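Local coordinates for Exo-beta-1,3-glucanase (Streptomyces sp. SirexAA-E, PDB 4PEY), which hydrolyses laminarin and laminarioligosaccharides as a secreted family 55 exo-beta-1,3-glucanase, releasing glucose and laminaribiose, at residues Y441-Y455 and A478-W492. The protein carries 1 engineered substitution. Numbering follows the deposited sequence.
Sequences YDVQWSGENGKTIFY and AAYKVDDSVTTHEGW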
loop_
_atom_site.group_PDB
_atom_site.type_symbol
_atom_site.label_atom_id
_atom_site.label_comp_id
_atom_site.label_asym_id
_atom_site.label_seq_id
_atom_site.Cartn_x
_atom_site.Cartn_y
_atom_site.Cartn_z
ATOM N N TYR A 441 5.923 -6.179 -17.714
ATOM C CA TYR A 441 5.888 -6.909 -16.444
ATOM C C TYR A 441 5.517 -6.003 -15.276
ATOM O O TYR A 441 6.262 -5.072 -14.950
ATOM C CB TYR A 441 7.245 -7.550 -16.119
ATOM C CG TYR A 441 7.742 -8.603 -17.077
ATOM C CD1 TYR A 441 7.049 -9.792 -17.262
ATOM C CD2 TYR A 441 8.940 -8.431 -17.757
ATOM C CE1 TYR A 441 7.523 -10.772 -18.124
ATOM C CE2 TYR A 441 9.423 -9.401 -18.610
ATOM C CZ TYR A 441 8.708 -10.569 -18.796
ATOM O OH TYR A 441 9.195 -11.535 -19.649
ATOM N N ASP A 442 4.407 -6.290 -14.604
ATOM C CA ASP A 442 4.052 -5.497 -13.430
ATOM C C ASP A 442 5.098 -5.666 -12.328
ATOM O O ASP A 442 5.557 -4.676 -11.766
ATOM C CB ASP A 442 2.657 -5.868 -12.938
ATOM C CG ASP A 442 1.638 -5.850 -14.056
ATOM O OD1 ASP A 442 1.650 -6.806 -14.863
ATOM O OD2 ASP A 442 0.837 -4.884 -14.143
ATOM N N VAL A 443 5.474 -6.909 -12.034
ATOM C CA VAL A 443 6.541 -7.192 -11.075
ATOM C C VAL A 443 7.553 -8.139 -11.702
ATOM O O VAL A 443 7.171 -9.149 -12.309
ATOM C CB VAL A 443 5.992 -7.821 -9.761
ATOM C CG1 VAL A 443 7.134 -8.263 -8.839
ATOM C CG2 VAL A 443 5.080 -6.835 -9.040
ATOM N N GLN A 444 8.830 -7.792 -11.562
ATOM C CA GLN A 444 9.910 -8.681 -11.950
ATOM C C GLN A 444 10.840 -8.863 -10.752
ATOM O O GLN A 444 11.179 -7.905 -10.065
ATOM C CB GLN A 444 10.668 -8.127 -13.161
ATOM C CG GLN A 444 11.824 -9.006 -13.613
ATOM C CD GLN A 444 12.446 -8.540 -14.918
ATOM O OE1 GLN A 444 12.196 -7.428 -15.381
ATOM N NE2 GLN A 444 13.267 -9.396 -15.517
ATOM N N TRP A 445 11.232 -10.106 -10.500
ATOM C CA TRP A 445 12.077 -10.418 -9.354
ATOM C C TRP A 445 13.333 -11.112 -9.849
ATOM O O TRP A 445 13.257 -12.219 -10.385
ATOM C CB TRP A 445 11.326 -11.304 -8.354
ATOM C CG TRP A 445 11.710 -11.078 -6.919
ATOM C CD1 TRP A 445 12.915 -11.364 -6.327
ATOM C CD2 TRP A 445 10.873 -10.543 -5.890
ATOM N NE1 TRP A 445 12.877 -11.030 -4.994
ATOM C CE2 TRP A 445 11.635 -10.528 -4.697
ATOM C CE3 TRP A 445 9.555 -10.076 -5.858
ATOM C CZ2 TRP A 445 11.120 -10.061 -3.484
ATOM C CZ3 TRP A 445 9.038 -9.612 -4.646
ATOM C CH2 TRP A 445 9.823 -9.611 -3.475
ATOM N N SER A 446 14.473 -10.438 -9.686
ATOM C CA SER A 446 15.762 -10.920 -10.174
ATOM C C SER A 446 16.682 -11.319 -9.027
ATOM O O SER A 446 17.649 -12.053 -9.224
ATOM C CB SER A 446 16.448 -9.845 -11.022
ATOM O OG SER A 446 15.625 -9.456 -12.113
ATOM N N GLY A 447 16.396 -10.810 -7.834
ATOM C CA GLY A 447 17.210 -11.114 -6.668
ATOM C C GLY A 447 16.911 -12.479 -6.067
ATOM O O GLY A 447 15.910 -13.106 -6.413
ATOM N N GLU A 448 17.779 -12.932 -5.163
ATOM C CA GLU A 448 17.638 -14.246 -4.532
ATOM C C GLU A 448 16.846 -14.205 -3.224
ATOM O O GLU A 448 16.787 -13.180 -2.543
ATOM C CB GLU A 448 19.016 -14.866 -4.265
ATOM C CG GLU A 448 19.739 -15.307 -5.527
ATOM C CD GLU A 448 19.041 -16.454 -6.229
ATOM O OE1 GLU A 448 18.263 -17.178 -5.575
ATOM O OE2 GLU A 448 19.270 -16.632 -7.441
ATOM N N ASN A 449 16.251 -15.347 -2.889
ATOM C CA ASN A 449 15.509 -15.542 -1.645
ATOM C C ASN A 449 14.449 -14.473 -1.381
ATOM O O ASN A 449 14.223 -14.073 -0.235
ATOM C CB ASN A 449 16.476 -15.622 -0.454
ATOM C CG ASN A 449 15.806 -16.155 0.809
ATOM O OD1 ASN A 449 14.921 -17.026 0.751
ATOM N ND2 ASN A 449 16.197 -15.608 1.955
ATOM N N GLY A 450 13.796 -14.002 -2.439
ATOM C CA GLY A 450 12.665 -13.109 -2.266
ATOM C C GLY A 450 11.462 -13.837 -1.694
ATOM O O GLY A 450 11.285 -15.048 -1.893
ATOM N N LYS A 451 10.634 -13.096 -0.970
ATOM C CA LYS A 451 9.384 -13.609 -0.431
ATOM C C LYS A 451 8.286 -12.578 -0.625
ATOM O O LYS A 451 8.498 -11.396 -0.339
ATOM C CB LYS A 451 9.526 -13.940 1.057
ATOM C CG LYS A 451 10.390 -15.153 1.336
ATOM C CD LYS A 451 10.482 -15.418 2.828
ATOM C CE LYS A 451 11.473 -16.538 3.103
ATOM N NZ LYS A 451 11.703 -16.776 4.554
ATOM N N THR A 452 7.128 -13.025 -1.111
ATOM C CA THR A 452 5.953 -12.167 -1.205
ATOM C C THR A 452 4.788 -12.829 -0.499
ATOM O O THR A 452 4.453 -13.981 -0.792
ATOM C CB THR A 452 5.560 -11.869 -2.673
ATOM O OG1 THR A 452 6.562 -11.037 -3.261
ATOM C CG2 THR A 452 4.206 -11.147 -2.744
ATOM N N ILE A 453 4.194 -12.100 0.441
ATOM C CA ILE A 453 2.996 -12.542 1.132
ATOM C C ILE A 453 1.891 -11.564 0.754
ATOM O O ILE A 453 1.937 -10.394 1.135
ATOM C CB ILE A 453 3.190 -12.601 2.656
ATOM C CG1 ILE A 453 4.302 -13.595 3.011
ATOM C CG2 ILE A 453 1.884 -13.013 3.347
ATOM C CD1 ILE A 453 4.737 -13.522 4.453
ATOM N N PHE A 454 0.939 -12.084 -0.028
ATOM C CA PHE A 454 -0.165 -11.373 -0.691
ATOM C C PHE A 454 0.261 -10.545 -1.910
ATOM O O PHE A 454 1.044 -9.597 -1.807
ATOM C CB PHE A 454 -0.949 -10.455 0.256
ATOM C CG PHE A 454 -2.132 -9.801 -0.422
ATOM C CD1 PHE A 454 -3.383 -10.410 -0.412
ATOM C CD2 PHE A 454 -1.984 -8.597 -1.101
ATOM C CE1 PHE A 454 -4.468 -9.819 -1.055
ATOM C CE2 PHE A 454 -3.054 -8.011 -1.751
ATOM C CZ PHE A 454 -4.300 -8.614 -1.722
ATOM N N TYR A 455 -0.315 -10.886 -3.057
ATOM C CA TYR A 455 -0.143 -10.100 -4.271
ATOM C C TYR A 455 -1.488 -9.892 -4.939
ATOM O O TYR A 455 -2.271 -10.839 -5.079
ATOM C CB TYR A 455 0.816 -10.790 -5.246
ATOM C CG TYR A 455 1.089 -10.021 -6.525
ATOM C CD1 TYR A 455 1.584 -8.723 -6.481
ATOM C CD2 TYR A 455 0.877 -10.603 -7.781
ATOM C CE1 TYR A 455 1.855 -8.015 -7.642
ATOM C CE2 TYR A 455 1.156 -9.905 -8.959
ATOM C CZ TYR A 455 1.646 -8.612 -8.884
ATOM O OH TYR A 455 1.928 -7.901 -10.034
ATOM N N ALA A 478 3.909 -11.594 -17.929
ATOM C CA ALA A 478 3.441 -11.984 -16.598
ATOM C C ALA A 478 3.211 -10.775 -15.675
ATOM O O ALA A 478 3.940 -9.780 -15.731
ATOM C CB ALA A 478 4.430 -12.946 -15.945
ATOM N N ALA A 479 2.198 -10.872 -14.822
ATOM C CA ALA A 479 2.014 -9.909 -13.738
ATOM C C ALA A 479 3.129 -10.016 -12.699
ATOM O O ALA A 479 3.437 -9.048 -12.007
ATOM C CB ALA A 479 0.676 -10.120 -13.082
ATOM N N TYR A 480 3.708 -11.209 -12.584
ATOM C CA TYR A 480 4.733 -11.487 -11.590
ATOM C C TYR A 480 5.706 -12.490 -12.188
ATOM O O TYR A 480 5.362 -13.655 -12.393
ATOM C CB TYR A 480 4.091 -12.016 -10.311
ATOM C CG TYR A 480 4.964 -12.123 -9.074
ATOM C CD1 TYR A 480 5.818 -13.210 -8.890
ATOM C CD2 TYR A 480 4.864 -11.184 -8.047
ATOM C CE1 TYR A 480 6.586 -13.334 -7.731
ATOM C CE2 TYR A 480 5.623 -11.289 -6.894
ATOM C CZ TYR A 480 6.472 -12.376 -6.730
ATOM O OH TYR A 480 7.215 -12.494 -5.574
ATOM N N LYS A 481 6.908 -12.010 -12.489
ATOM C CA LYS A 481 7.939 -12.803 -13.136
ATOM C C LYS A 481 9.149 -12.975 -12.236
ATOM O O LYS A 481 9.735 -11.992 -11.785
ATOM C CB LYS A 481 8.387 -12.152 -14.445
ATOM C CG LYS A 481 9.566 -12.878 -15.093
ATOM C CD LYS A 481 10.158 -12.108 -16.244
ATOM C CE LYS A 481 11.351 -12.848 -16.850
ATOM N NZ LYS A 481 10.972 -14.106 -17.563
ATOM N N VAL A 482 9.515 -14.228 -11.984
ATOM C CA VAL A 482 10.778 -14.557 -11.341
ATOM C C VAL A 482 11.747 -14.962 -12.441
ATOM O O VAL A 482 11.459 -15.886 -13.209
ATOM C CB VAL A 482 10.609 -15.694 -10.314
ATOM C CG1 VAL A 482 11.936 -16.032 -9.639
ATOM C CG2 VAL A 482 9.553 -15.305 -9.275
ATOM N N ASP A 483 12.878 -14.267 -12.534
ATOM C CA ASP A 483 13.853 -14.560 -13.586
ATOM C C ASP A 483 14.300 -16.021 -13.564
ATOM O O ASP A 483 14.397 -16.632 -12.494
ATOM C CB ASP A 483 15.077 -13.653 -13.459
ATOM C CG ASP A 483 14.801 -12.232 -13.896
ATOM O OD1 ASP A 483 13.673 -11.951 -14.368
ATOM O OD2 ASP A 483 15.728 -11.402 -13.779
ATOM N N ASP A 484 14.572 -16.573 -14.744
ATOM C CA ASP A 484 14.986 -17.971 -14.857
ATOM C C ASP A 484 16.257 -18.279 -14.065
ATOM O O ASP A 484 16.450 -19.406 -13.613
ATOM C CB ASP A 484 15.188 -18.351 -16.327
ATOM C CG ASP A 484 13.883 -18.411 -17.097
ATOM O OD1 ASP A 484 12.818 -18.555 -16.451
ATOM O OD2 ASP A 484 13.921 -18.325 -18.344
ATOM N N SER A 485 17.116 -17.279 -13.888
ATOM C CA SER A 485 18.399 -17.474 -13.209
ATOM C C SER A 485 18.262 -17.594 -11.687
ATOM O O SER A 485 19.178 -18.063 -11.011
ATOM C CB SER A 485 19.355 -16.327 -13.552
ATOM O OG SER A 485 18.789 -15.072 -13.211
ATOM N N VAL A 486 17.121 -17.171 -11.153
ATOM C CA VAL A 486 16.881 -17.220 -9.708
ATOM C C VAL A 486 16.799 -18.666 -9.196
ATOM O O VAL A 486 16.231 -19.527 -9.869
ATOM C CB VAL A 486 15.585 -16.453 -9.360
ATOM C CG1 VAL A 486 15.159 -16.693 -7.919
ATOM C CG2 VAL A 486 15.767 -14.965 -9.637
ATOM N N THR A 487 17.357 -18.928 -8.011
ATOM C CA THR A 487 17.396 -20.266 -7.427
ATOM C C THR A 487 16.366 -20.451 -6.297
ATOM O O THR A 487 15.829 -21.545 -6.090
ATOM C CB THR A 487 18.813 -20.565 -6.886
ATOM O OG1 THR A 487 19.755 -20.443 -7.957
ATOM C CG2 THR A 487 18.901 -21.966 -6.299
ATOM N N THR A 488 16.112 -19.381 -5.545
ATOM C CA THR A 488 15.230 -19.448 -4.385
ATOM C C THR A 488 14.231 -18.295 -4.389
ATOM O O THR A 488 14.612 -17.142 -4.573
ATOM C CB THR A 488 16.042 -19.424 -3.065
ATOM O OG1 THR A 488 17.071 -20.420 -3.118
ATOM C CG2 THR A 488 15.144 -19.696 -1.868
ATOM N N HIS A 489 12.958 -18.617 -4.184
ATOM C CA HIS A 489 11.888 -17.627 -4.142
ATOM C C HIS A 489 10.669 -18.275 -3.521
ATOM O O HIS A 489 10.470 -19.469 -3.678
ATOM C CB HIS A 489 11.533 -17.106 -5.545
ATOM C CG HIS A 489 10.638 -15.903 -5.527
ATOM N ND1 HIS A 489 11.131 -14.619 -5.454
ATOM C CD2 HIS A 489 9.289 -15.791 -5.552
ATOM C CE1 HIS A 489 10.121 -13.763 -5.432
ATOM N NE2 HIS A 489 8.991 -14.447 -5.499
ATOM N N GLU A 490 9.840 -17.506 -2.829
ATOM C CA GLU A 490 8.595 -18.079 -2.333
ATOM C C GLU A 490 7.499 -17.025 -2.256
ATOM O O GLU A 490 7.721 -15.912 -1.777
ATOM C CB GLU A 490 8.819 -18.749 -0.970
ATOM C CG GLU A 490 7.724 -19.732 -0.584
ATOM C CD GLU A 490 8.150 -20.703 0.506
ATOM O OE1 GLU A 490 9.203 -20.474 1.153
ATOM O OE2 GLU A 490 7.419 -21.698 0.719
ATOM N N GLY A 491 6.320 -17.377 -2.758
ATOM C CA GLY A 491 5.176 -16.482 -2.718
ATOM C C GLY A 491 3.920 -17.177 -2.233
ATOM O O GLY A 491 3.724 -18.373 -2.478
ATOM N N TRP A 492 3.071 -16.416 -1.543
ATOM C CA TRP A 492 1.828 -16.919 -0.952
ATOM C C TRP A 492 0.646 -15.994 -1.249
ATOM O O TRP A 492 0.727 -14.793 -0.966
ATOM C CB TRP A 492 1.932 -17.019 0.572
ATOM C CG TRP A 492 2.899 -17.987 1.197
ATOM C CD1 TRP A 492 2.597 -19.215 1.729
ATOM C CD2 TRP A 492 4.295 -17.771 1.462
ATOM N NE1 TRP A 492 3.719 -19.782 2.277
ATOM C CE2 TRP A 492 4.776 -18.921 2.129
ATOM C CE3 TRP A 492 5.181 -16.723 1.195
ATOM C CZ2 TRP A 492 6.108 -19.055 2.527
ATOM C CZ3 TRP A 492 6.508 -16.857 1.586
ATOM C CH2 TRP A 492 6.958 -18.015 2.250
HETATM O O HOH W 1 19.094 -13.635 -11.107
HETATM O O HOH W 2 13.982 -14.620 -5.242
HETATM O O HOH W 3 19.425 -18.689 -3.625
HETATM O O HOH W 4 20.826 -17.916 -8.850
#
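The carboxylate of Glu448 is gripped by two consecutive backbone amides across the contact: its OE1 accepts from both Thr487 N (3.1 Å) and Thr488 N, and the single N-H of Thr487 is bifurcated between OE1 and OE2. Each of these bonds uses a syn lone pair, and the chain gets there by folding back at its second torsion (chi2 -66°). Each oxygen also accepts from a water, the one on OE2 donating to Ser485 O as well.

Deeper in, Tyr480 OH lies 2.8 Å from Thr452 OG1 and 2.6 Å from His489 NE2, the latter in the plane of both rings; these bonds link side chains of two different sheets. They illustrate how a right-handed parallel beta-helix, the fold of family 55 enzymes, fills its interior: strand 443-445 runs parallel to 480-482 on one face of successive coils, 450-452 to 489-492 on another, and the inward side chains meet between them. His489 is held in its rotation, since its CE1 edge meets the face of the five-membered ring of Trp445 in a T-shaped (edge-to-face) pair, planes at 74°, Val482 CG2 covers one of its faces and Gly450 O the other. A water accepts from Gly450 N, donates to the carbonyls of Gly447 and Thr488, and pairs with His489 ND1.

On the outer side, Gln444, in one of its two conformers, sends NE2 straight to Asp483 OD1 (2.8 Å), whereas Ser446 OG, also hydrogen-bonded to His422 NE2, reaches Asp483 OD2 from above the carboxylate plane (2.6 Å). Nearby, Lys481 lays its CD over the Tyr441 ring, 3.6 Å from the centroid, a CH-pi contact; the Tyr441 hydroxyl bonds to Asn471.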